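Local coordinates for DNA processing protein DprA (Streptococcus pneumoniae, PDB 3UQZ) that binds single-stranded DNA cooperatively and helps load the RecA recombinase onto it during natural transformation, at residues V137-L142 and I162-T167. Residues are numbered along the deposited sequence; the frame is centred on the assembly and turned at random.
Sequences VIVSGL and IAVIGT
Val139 and Ile162 lie side by side on one face of the sheet, with Val139 CG2 4.1 Å from Ile162 CB. Val137 adds CG1, which sits 3.7 Å from Ile162 CG1 and also reaches Ile162 CD1. Ile162 CG1 stands anti to its own carbonyl carbon (chi1 -62°), beside the backbone N, and this turns the branch toward Val137. The other methyl of Val139, CG1, meets Val164 CG2. On the opposite face, with Ala163, Leu142 directs its side chain toward segment 162-167. Its CD2 methyl rests 3.6 Å from Ala163 CB and also touches Ile165 CG2. Leu180, Gln181 and Ile184 of helix 178-187 pack on Leu142 as well.

Strands 137-140 and 161-164 are parallel neighbours. Helix 146-157 connects them in a beta-alpha-beta unit of the Rossmann-like fold.

Three backbone hydrogen bonds join the strands. Ile162 N donates to Ile138 O, tilted out of the carbonyl plane. Ile162 O takes Ser140 N at 3.0 Å, almost in line with its C=O bond. Val164 N donates to Ser140 O at 3.0 Å, in the carbonyl plane. Ser140 O also receives a CA-H contact from Ala163 CA at 3.2 Å. The hydroxyl of Ser140 turns to the other neighbouring strand, where OG is hydrogen-bonded to Val111 O. Just after strand 137-140, Gly141 CA makes a more bent CA-H...O contact with Val164 O (3.3 Å), and Leu142 O accepts a hydrogen bond from Asn177 ND2.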
loop_
_atom_site.group_PDB
_atom_site.type_symbol
_atom_site.label_atom_id
_atom_site.label_comp_id
_atom_site.label_asym_id
_atom_site.label_seq_id
_atom_site.Cartn_x
_atom_site.Cartn_y
_atom_site.Cartn_z
ATOM N N VAL A 137 -21.671 -7.291 9.202
ATOM C CA VAL A 137 -21.724 -7.064 10.648
ATOM C C VAL A 137 -20.293 -6.679 11.059
ATOM O O VAL A 137 -19.330 -7.381 10.706
ATOM C CB VAL A 137 -22.231 -8.318 11.429
ATOM C CG1 VAL A 137 -22.148 -8.111 12.940
ATOM C CG2 VAL A 137 -23.644 -8.674 11.023
ATOM N N ILE A 138 -20.162 -5.553 11.772
ATOM C CA ILE A 138 -18.861 -5.057 12.219
ATOM C C ILE A 138 -18.470 -5.736 13.527
ATOM O O ILE A 138 -19.109 -5.508 14.572
ATOM C CB ILE A 138 -18.825 -3.497 12.292
ATOM C CG1 ILE A 138 -19.241 -2.808 10.950
ATOM C CG2 ILE A 138 -17.496 -2.956 12.848
ATOM C CD1 ILE A 138 -18.565 -3.264 9.659
ATOM N N VAL A 139 -17.428 -6.588 13.463
ATOM C CA VAL A 139 -16.936 -7.289 14.643
ATOM C C VAL A 139 -15.684 -6.589 15.160
ATOM O O VAL A 139 -14.730 -6.412 14.401
ATOM C CB VAL A 139 -16.714 -8.801 14.404
ATOM C CG1 VAL A 139 -16.342 -9.501 15.710
ATOM C CG2 VAL A 139 -17.947 -9.451 13.782
ATOM N N SER A 140 -15.701 -6.156 16.430
ATOM C CA SER A 140 -14.563 -5.494 17.068
ATOM C C SER A 140 -14.543 -5.757 18.577
ATOM O O SER A 140 -15.445 -6.412 19.082
ATOM C CB SER A 140 -14.535 -4.006 16.736
ATOM O OG SER A 140 -13.211 -3.516 16.850
ATOM N N GLY A 141 -13.517 -5.273 19.276
ATOM C CA GLY A 141 -13.315 -5.559 20.692
ATOM C C GLY A 141 -13.584 -4.509 21.740
ATOM O O GLY A 141 -13.135 -4.655 22.881
ATOM N N LEU A 142 -14.318 -3.457 21.388
ATOM C CA LEU A 142 -14.721 -2.392 22.328
ATOM C C LEU A 142 -13.575 -1.579 22.972
ATOM O O LEU A 142 -13.822 -0.814 23.903
ATOM C CB LEU A 142 -15.665 -2.980 23.398
ATOM C CG LEU A 142 -16.967 -2.280 23.738
ATOM C CD1 LEU A 142 -17.490 -1.401 22.613
ATOM C CD2 LEU A 142 -17.993 -3.296 24.108
ATOM N N ILE A 162 -20.917 -6.599 16.598
ATOM C CA ILE A 162 -20.610 -7.622 17.607
ATOM C C ILE A 162 -19.354 -7.168 18.346
ATOM O O ILE A 162 -18.358 -6.840 17.702
ATOM C CB ILE A 162 -20.432 -9.068 17.038
ATOM C CG1 ILE A 162 -21.710 -9.585 16.359
ATOM C CG2 ILE A 162 -19.957 -10.054 18.135
ATOM C CD1 ILE A 162 -21.521 -10.848 15.528
ATOM N N ALA A 163 -19.396 -7.151 19.689
ATOM C CA ALA A 163 -18.241 -6.835 20.536
ATOM C C ALA A 163 -17.734 -8.106 21.231
ATOM O O ALA A 163 -18.534 -8.886 21.759
ATOM C CB ALA A 163 -18.594 -5.788 21.569
ATOM N N VAL A 164 -16.414 -8.332 21.195
ATOM C CA VAL A 164 -15.759 -9.471 21.864
ATOM C C VAL A 164 -14.903 -8.831 22.979
ATOM O O VAL A 164 -13.987 -8.066 22.686
ATOM C CB VAL A 164 -14.949 -10.371 20.877
ATOM C CG1 VAL A 164 -14.414 -11.625 21.559
ATOM C CG2 VAL A 164 -15.802 -10.756 19.671
ATOM N N ILE A 165 -15.280 -9.037 24.240
ATOM C CA ILE A 165 -14.584 -8.402 25.364
ATOM C C ILE A 165 -13.523 -9.275 26.048
ATOM O O ILE A 165 -13.459 -10.489 25.817
ATOM C CB ILE A 165 -15.591 -7.766 26.364
ATOM C CG1 ILE A 165 -16.587 -8.810 26.926
ATOM C CG2 ILE A 165 -16.302 -6.564 25.719
ATOM C CD1 ILE A 165 -17.447 -8.339 28.111
ATOM N N GLY A 166 -12.679 -8.629 26.854
ATOM C CA GLY A 166 -11.622 -9.274 27.634
ATOM C C GLY A 166 -11.876 -9.274 29.131
ATOM O O GLY A 166 -10.943 -9.371 29.927
ATOM N N THR A 167 -13.153 -9.128 29.529
ATOM C CA THR A 167 -13.623 -9.103 30.922
ATOM C C THR A 167 -14.951 -9.892 31.013
ATOM O O THR A 167 -15.436 -10.405 29.990
ATOM C CB THR A 167 -13.898 -7.657 31.372
ATOM O OG1 THR A 167 -15.075 -7.168 30.730
ATOM C CG2 THR A 167 -12.730 -6.718 31.167
#